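Local coordinates for fiber protein (Raptor siadenovirus a, PDB 5FJL) that forms the trimeric head of the adenovirus fibre, the capsid protein that probably attaches the virion to an adhesion receptor on the host cell, at residues Val108-Ile120 with Glu130-Lys142. Numbering follows the deposited sequence.
Sequences VQLNTAPSTALCI and ELCMMQFLTDVDK
Asn111 OD1 accepts hydrogen bonds from Thr138 OG1, 2.7 Å away and tilted from the carbonyl plane, and from water 3, which in turn accepts from Thr138 N. The Asn111 amide is held at its other end too, since ND2 donates to Gln109 OE1 in the plane of both amides; its rotation is therefore fixed. Water 2 bridges the two chain segments, accepting from Leu110 N and donating to Thr138 OG1.

Thr112 binds the opposing chain through backbone and side chain together. Its N donates to Phe136 O at 2.9 Å, while OG1, placed between N and the carbonyl carbon (chi1 74°), receives Phe136 N at 3.1 Å and donates to Ala113 O. Gln135, fully extended, brings NE2 onto a lone pair of Thr112 O, 2.9 Å away.

Ser115-Met134, Ala117-Cys132 and Cys119-Glu130 are hydrogen-bonded pairs of an antiparallel beta hairpin, with N-H...O bonds in both directions. Strand 115-122 also pairs with strand 160-171, and strand 127-138 with 144-149, placing the hairpin inside the beta-sheet of the fibre head. Around the trimer axis, Thr116 OG1 meets its counterparts in both neighbouring subunits through weak hydrogen bonds.

On one face, Met134 bends at chi3 (60°) to set CE 3.7 Å from both Ala117 CB and Cys119 SG. Farther along, Leu110 CD2 stands 3.6 Å from the Phe136 ring centroid and 8° off its normal, a CH-pi contact; Phe169 meets the same ring edge-to-face.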
ATOM      1  N   VAL A 108      10.966  -5.277  23.389  1.00 24.59           N
ATOM      2  CA  VAL A 108      10.520  -6.424  22.591  1.00 26.98           C
ATOM      3  C   VAL A 108      10.771  -6.177  21.116  1.00 25.91           C
ATOM      4  O   VAL A 108      10.854  -5.049  20.681  1.00 24.45           O
ATOM      5  CB  VAL A 108       9.038  -6.747  22.833  1.00 30.01           C
ATOM      6  CG1 VAL A 108       8.787  -7.073  24.316  1.00 32.44           C
ATOM      7  CG2 VAL A 108       8.119  -5.638  22.342  1.00 31.85           C
ATOM      8  N   GLN A 109      10.926  -7.269  20.369  1.00 24.58           N
ATOM      9  CA  GLN A 109      11.061  -7.204  18.939  1.00 25.07           C
ATOM     10  C   GLN A 109       9.746  -6.842  18.309  1.00 23.17           C
ATOM     11  O   GLN A 109       8.687  -7.113  18.857  1.00 24.92           O
ATOM     12  CB  GLN A 109      11.420  -8.580  18.380  1.00 26.85           C
ATOM     13  CG  GLN A 109      12.795  -9.066  18.719  1.00 30.63           C
ATOM     14  CD  GLN A 109      13.131 -10.407  18.052  1.00 32.17           C
ATOM     15  OE1 GLN A 109      12.516 -10.832  17.055  1.00 31.38           O
ATOM     16  NE2 GLN A 109      14.144 -11.065  18.588  1.00 35.70           N
ATOM     17  N   LEU A 110       9.834  -6.244  17.122  1.00 23.00           N
ATOM     18  CA  LEU A 110       8.661  -6.058  16.274  1.00 22.49           C
ATOM     19  C   LEU A 110       9.074  -6.433  14.861  1.00 20.60           C
ATOM     20  O   LEU A 110       9.982  -5.857  14.306  1.00 21.63           O
ATOM     21  CB  LEU A 110       8.142  -4.614  16.349  1.00 22.25           C
ATOM     22  CG  LEU A 110       6.922  -4.282  15.496  1.00 22.18           C
ATOM     23  CD1 LEU A 110       5.745  -5.202  15.777  1.00 24.08           C
ATOM     24  CD2 LEU A 110       6.515  -2.831  15.688  1.00 21.59           C
ATOM     25  N   ASN A 111       8.434  -7.463  14.300  1.00 20.21           N
ATOM     26  CA  ASN A 111       8.780  -7.970  12.981  1.00 20.23           C
ATOM     27  C   ASN A 111       7.516  -7.946  12.153  1.00 19.57           C
ATOM     28  O   ASN A 111       6.535  -8.552  12.564  1.00 21.17           O
ATOM     29  CB  ASN A 111       9.247  -9.413  13.100  1.00 22.34           C
ATOM     30  CG  ASN A 111      10.514  -9.517  13.894  1.00 23.23           C
ATOM     31  OD1 ASN A 111      11.532  -9.018  13.463  1.00 26.90           O
ATOM     32  ND2 ASN A 111      10.425 -10.071  15.081  1.00 28.95           N
ATOM     33  N   THR A 112       7.531  -7.192  11.047  1.00 17.32           N
ATOM     34  CA  THR A 112       6.311  -7.037  10.215  1.00 17.96           C
ATOM     35  C   THR A 112       6.614  -7.228   8.754  1.00 17.66           C
ATOM     36  O   THR A 112       7.753  -7.195   8.290  1.00 18.32           O
ATOM     37  CB  THR A 112       5.706  -5.611  10.404  1.00 16.46           C
ATOM     38  OG1 THR A 112       6.496  -4.631   9.723  1.00 16.23           O
ATOM     39  CG2 THR A 112       5.543  -5.271  11.878  1.00 17.16           C
ATOM     40  N   ALA A 113       5.528  -7.400   7.979  1.00 17.57           N
ATOM     41  CA  ALA A 113       5.568  -7.241   6.540  1.00 16.60           C
ATOM     42  C   ALA A 113       5.643  -5.742   6.208  1.00 15.95           C
ATOM     43  O   ALA A 113       5.444  -4.890   7.102  1.00 15.54           O
ATOM     44  CB  ALA A 113       4.289  -7.857   5.970  1.00 18.03           C
ATOM     45  N   PRO A 114       5.942  -5.371   4.971  1.00 15.44           N
ATOM     46  CA  PRO A 114       6.005  -3.956   4.615  1.00 15.54           C
ATOM     47  C   PRO A 114       4.635  -3.344   4.473  1.00 14.89           C
ATOM     48  O   PRO A 114       3.708  -4.024   4.012  1.00 14.87           O
ATOM     49  CB  PRO A 114       6.708  -3.933   3.259  1.00 16.86           C
ATOM     50  CG  PRO A 114       6.229  -5.159   2.658  1.00 18.00           C
ATOM     51  CD  PRO A 114       6.274  -6.190   3.781  1.00 17.25           C
ATOM     52  N   SER A 115       4.525  -2.077   4.821  1.00 14.36           N
ATOM     53  CA  SER A 115       3.294  -1.283   4.612  1.00 14.13           C
ATOM     54  C   SER A 115       3.622   0.025   3.935  1.00 14.90           C
ATOM     55  O   SER A 115       4.714   0.565   4.047  1.00 15.92           O
ATOM     56  CB  SER A 115       2.552  -0.964   5.916  1.00 15.07           C
ATOM     57  OG  SER A 115       1.900  -2.119   6.351  1.00 17.50           O
ATOM     58  N   THR A 116       2.672   0.522   3.163  1.00 14.03           N
ATOM     59  CA  THR A 116       2.819   1.742   2.429  1.00 14.20           C
ATOM     60  C   THR A 116       2.580   2.950   3.330  1.00 14.21           C
ATOM     61  O   THR A 116       1.607   2.973   4.102  1.00 14.38           O
ATOM     62  CB  THR A 116       1.822   1.840   1.269  1.00 14.91           C
ATOM     63  OG1 THR A 116       1.882   0.599   0.513  1.00 15.86           O
ATOM     64  CG2 THR A 116       2.124   2.988   0.365  1.00 15.32           C
ATOM     65  N   ALA A 117       3.437   3.961   3.179  1.00 14.59           N
ATOM     66  CA  ALA A 117       3.301   5.217   3.921  1.00 15.32           C
ATOM     67  C   ALA A 117       3.411   6.385   3.012  1.00 14.73           C
ATOM     68  O   ALA A 117       4.090   6.317   2.006  1.00 16.48           O
ATOM     69  CB  ALA A 117       4.399   5.351   4.951  1.00 16.05           C
ATOM     70  N   LEU A 118       2.748   7.487   3.380  1.00 15.09           N
ATOM     71  CA  LEU A 118       2.993   8.803   2.804  0.50 16.02           C
ATOM     72  C   LEU A 118       3.968   9.528   3.729  1.00 15.36           C
ATOM     73  O   LEU A 118       3.635   9.747   4.901  1.00 16.26           O
ATOM     74  CB  LEU A 118       1.695   9.612   2.716  0.50 17.34           C
ATOM     75  CG  LEU A 118       1.935  11.083   2.329  0.50 18.51           C
ATOM     76  CD1 LEU A 118       2.580  11.172   0.966  0.50 19.28           C
ATOM     77  CD2 LEU A 118       0.642  11.854   2.387  0.50 20.17           C
ATOM     78  N   CYS A 119       5.139   9.847   3.224  1.00 14.95           N
ATOM     79  CA  CYS A 119       6.198  10.520   3.992  1.00 16.05           C
ATOM     80  C   CYS A 119       6.570  11.812   3.343  1.00 15.98           C
ATOM     81  O   CYS A 119       6.491  12.001   2.113  1.00 17.37           O
ATOM     82  CB  CYS A 119       7.440   9.663   4.081  1.00 17.61           C
ATOM     83  SG  CYS A 119       7.116   8.138   5.030  1.00 22.21           S
ATOM     84  N   ILE A 120       7.057  12.739   4.180  1.00 15.95           N
ATOM     85  CA  ILE A 120       7.607  14.004   3.739  1.00 16.05           C
ATOM     86  C   ILE A 120       9.041  14.054   4.225  1.00 16.06           C
ATOM     87  O   ILE A 120       9.291  13.898   5.414  1.00 17.69           O
ATOM     88  CB  ILE A 120       6.808  15.211   4.262  1.00 17.20           C
ATOM     89  CG1 ILE A 120       5.359  15.183   3.729  1.00 19.32           C
ATOM     90  CG2 ILE A 120       7.482  16.511   3.870  1.00 18.34           C
ATOM     91  CD1 ILE A 120       4.430  16.079   4.499  1.00 20.89           C
ATOM     92  N   GLU A 130       6.210  11.837  -0.797  1.00 16.70           N
ATOM     93  CA  GLU A 130       6.243  10.582  -1.567  1.00 17.81           C
ATOM     94  C   GLU A 130       5.658   9.420  -0.839  1.00 16.39           C
ATOM     95  O   GLU A 130       5.659   9.348   0.372  1.00 18.12           O
ATOM     96  CB  GLU A 130       7.630  10.214  -2.002  1.00 22.13           C
ATOM     97  CG  GLU A 130       8.645  10.228  -0.930  1.00 24.12           C
ATOM     98  CD  GLU A 130      10.108  10.093  -1.452  1.00 24.35           C
ATOM     99  OE1 GLU A 130      10.735  11.004  -2.015  1.00 29.57           O
ATOM    100  OE2 GLU A 130      10.627   9.031  -1.199  1.00 27.96           O
ATOM    101  N   LEU A 131       5.153   8.445  -1.618  1.00 16.20           N
ATOM    102  CA  LEU A 131       4.786   7.152  -1.062  0.50 15.80           C
ATOM    103  C   LEU A 131       6.052   6.315  -0.965  1.00 15.87           C
ATOM    104  O   LEU A 131       6.887   6.301  -1.861  1.00 17.56           O
ATOM    105  CB  LEU A 131       3.662   6.408  -1.856  0.50 16.07           C
ATOM    106  CG  LEU A 131       2.203   6.842  -1.548  0.50 16.37           C
ATOM    107  CD1 LEU A 131       1.929   8.251  -2.067  0.50 17.41           C
ATOM    108  CD2 LEU A 131       1.187   5.865  -2.121  0.50 16.80           C
ATOM    109  N   CYS A 132       6.139   5.606   0.144  1.00 15.00           N
ATOM    110  CA  CYS A 132       7.298   4.743   0.483  0.50 15.59           C
ATOM    111  C   CYS A 132       6.775   3.467   1.062  1.00 15.77           C
ATOM    112  O   CYS A 132       5.590   3.395   1.411  1.00 17.84           O
ATOM    113  CB  CYS A 132       8.190   5.374   1.568  0.50 16.37           C
ATOM    114  SG  CYS A 132       8.884   6.981   1.156  0.50 18.80           S
ATOM    115  N   MET A 133       7.605   2.450   1.209  1.00 15.74           N
ATOM    116  CA  MET A 133       7.230   1.280   2.001  1.00 16.29           C
ATOM    117  C   MET A 133       8.103   1.233   3.231  1.00 17.00           C
ATOM    118  O   MET A 133       9.280   1.624   3.190  1.00 17.19           O
ATOM    119  CB  MET A 133       7.324   0.009   1.226  1.00 17.98           C
ATOM    120  CG  MET A 133       6.338  -0.008   0.028  1.00 19.58           C
ATOM    121  SD  MET A 133       5.910  -1.638  -0.556  1.00 19.62           S
ATOM    122  CE  MET A 133       4.591  -1.996   0.636  1.00 19.43           C
ATOM    123  N   MET A 134       7.533   0.805   4.322  1.00 15.95           N
ATOM    124  CA  MET A 134       8.315   0.624   5.552  1.00 17.16           C
ATOM    125  C   MET A 134       8.012  -0.665   6.214  1.00 16.35           C
ATOM    126  O   MET A 134       6.941  -1.240   6.066  1.00 15.64           O
ATOM    127  CB  MET A 134       8.223   1.794   6.421  1.00 22.17           C
ATOM    128  CG  MET A 134       6.888   2.169   6.839  1.00 21.45           C
ATOM    129  SD  MET A 134       6.882   3.692   7.859  1.00 25.46           S
ATOM    130  CE  MET A 134       7.554   4.993   6.880  1.00 24.04           C
ATOM    131  N   GLN A 135       8.999  -1.164   6.954  1.00 15.95           N
ATOM    132  CA  GLN A 135       8.904  -2.492   7.523  1.00 16.41           C
ATOM    133  C   GLN A 135       9.732  -2.562   8.791  1.00 14.48           C
ATOM    134  O   GLN A 135      10.842  -2.060   8.802  1.00 17.39           O
ATOM    135  CB  GLN A 135       9.470  -3.497   6.498  1.00 18.90           C
ATOM    136  CG  GLN A 135       9.365  -4.928   6.849  1.00 22.05           C
ATOM    137  CD  GLN A 135       9.637  -5.825   5.653  1.00 22.88           C
ATOM    138  OE1 GLN A 135      10.039  -5.362   4.577  1.00 30.71           O
ATOM    139  NE2 GLN A 135       9.313  -7.068   5.817  1.00 26.79           N
ATOM    140  N   PHE A 136       9.209  -3.183   9.826  1.00 15.06           N
ATOM    141  CA  PHE A 136       9.972  -3.426  11.074  1.00 16.05           C
ATOM    142  C   PHE A 136      10.663  -4.781  10.905  1.00 16.91           C
ATOM    143  O   PHE A 136      10.022  -5.798  10.592  1.00 18.68           O
ATOM    144  CB  PHE A 136       9.058  -3.429  12.281  1.00 16.73           C
ATOM    145  CG  PHE A 136       8.585  -2.074  12.698  1.00 16.85           C
ATOM    146  CD1 PHE A 136       9.337  -1.301  13.573  1.00 16.92           C
ATOM    147  CD2 PHE A 136       7.371  -1.558  12.231  1.00 18.17           C
ATOM    148  CE1 PHE A 136       8.907  -0.058  13.989  1.00 17.93           C
ATOM    149  CE2 PHE A 136       6.936  -0.325  12.637  1.00 18.85           C
ATOM    150  CZ  PHE A 136       7.679   0.431  13.528  1.00 17.93           C
ATOM    151  N   LEU A 137      11.958  -4.793  11.169  1.00 18.07           N
ATOM    152  CA  LEU A 137      12.798  -6.006  11.036  1.00 20.18           C
ATOM    153  C   LEU A 137      13.698  -6.096  12.268  1.00 21.72           C
ATOM    154  O   LEU A 137      13.962  -5.102  12.914  1.00 21.74           O
ATOM    155  CB  LEU A 137      13.648  -5.924   9.786  1.00 22.34           C
ATOM    156  CG  LEU A 137      12.942  -5.918   8.435  1.00 23.56           C
ATOM    157  CD1 LEU A 137      13.969  -5.714   7.330  1.00 27.71           C
ATOM    158  CD2 LEU A 137      12.163  -7.205   8.207  1.00 23.88           C
ATOM    159  N   THR A 138      14.138  -7.296  12.597  1.00 20.13           N
ATOM    160  CA  THR A 138      15.121  -7.489  13.673  1.00 21.87           C
ATOM    161  C   THR A 138      16.390  -8.005  13.045  1.00 21.68           C
ATOM    162  O   THR A 138      16.378  -8.950  12.270  1.00 22.43           O
ATOM    163  CB  THR A 138      14.625  -8.497  14.687  1.00 23.36           C
ATOM    164  OG1 THR A 138      13.362  -8.110  15.173  1.00 26.25           O
ATOM    165  CG2 THR A 138      15.577  -8.622  15.891  1.00 24.78           C
ATOM    166  N   ASP A 139      17.500  -7.368  13.401  1.00 22.74           N
ATOM    167  CA  ASP A 139      18.843  -7.743  12.933  1.00 24.64           C
ATOM    168  C   ASP A 139      19.177  -9.130  13.484  1.00 27.23           C
ATOM    169  O   ASP A 139      18.645  -9.538  14.517  1.00 25.41           O
ATOM    170  CB  ASP A 139      19.812  -6.672  13.447  1.00 25.36           C
ATOM    171  CG  ASP A 139      21.184  -6.663  12.761  1.00 26.92           C
ATOM    172  OD1 ASP A 139      21.849  -7.733  12.667  1.00 27.57           O
ATOM    173  OD2 ASP A 139      21.626  -5.581  12.340  1.00 28.54           O
ATOM    174  N   VAL A 140      20.028  -9.871  12.768  1.00 29.59           N
ATOM    175  CA  VAL A 140      20.558 -11.135  13.338  1.00 31.97           C
ATOM    176  C   VAL A 140      21.151 -10.901  14.744  1.00 33.30           C
ATOM    177  O   VAL A 140      21.013 -11.751  15.632  1.00 33.87           O
ATOM    178  CB  VAL A 140      21.595 -11.838  12.416  1.00 35.52           C
ATOM    179  CG1 VAL A 140      20.971 -12.208  11.083  1.00 39.13           C
ATOM    180  CG2 VAL A 140      22.842 -11.005  12.209  1.00 37.60           C
ATOM    181  N   ASP A 141      21.725  -9.713  14.954  1.00 32.57           N
ATOM    182  CA  ASP A 141      22.266  -9.314  16.264  1.00 33.57           C
ATOM    183  C   ASP A 141      21.216  -8.893  17.318  1.00 34.17           C
ATOM    184  O   ASP A 141      21.597  -8.443  18.406  1.00 34.08           O
ATOM    185  CB  ASP A 141      23.435  -8.309  16.076  1.00 33.91           C
ATOM    186  CG  ASP A 141      22.996  -6.854  15.852  1.00 35.61           C
ATOM    187  OD1 ASP A 141      21.787  -6.534  15.958  1.00 32.96           O
ATOM    188  OD2 ASP A 141      23.889  -6.022  15.580  1.00 36.01           O
ATOM    189  N   LYS A 142      19.916  -9.020  16.983  1.00 30.22           N
ATOM    190  CA  LYS A 142      18.756  -8.725  17.835  1.00 30.54           C
ATOM    191  C   LYS A 142      18.331  -7.238  17.913  1.00 25.14           C
ATOM    192  O   LYS A 142      17.356  -6.947  18.581  1.00 28.30           O
ATOM    193  CB  LYS A 142      18.875  -9.333  19.255  1.00 34.97           C
ATOM    194  CG  LYS A 142      19.173 -10.835  19.261  1.00 39.87           C
ATOM    195  CD  LYS A 142      18.245 -11.627  18.340  1.00 42.07           C
ATOM    196  CE  LYS A 142      18.492 -13.130  18.426  1.00 46.27           C
ATOM    197  NZ  LYS A 142      17.802 -13.830  17.307  1.00 46.81           N
TER
HETATM  198  O   HOH W   1      11.809  -3.779  14.784  1.00 21.94           O
HETATM  199  O   HOH W   2      12.557  -5.874  16.365  1.00 26.34           O
HETATM  200  O   HOH W   3      12.789  -9.520  11.157  1.00 34.47           O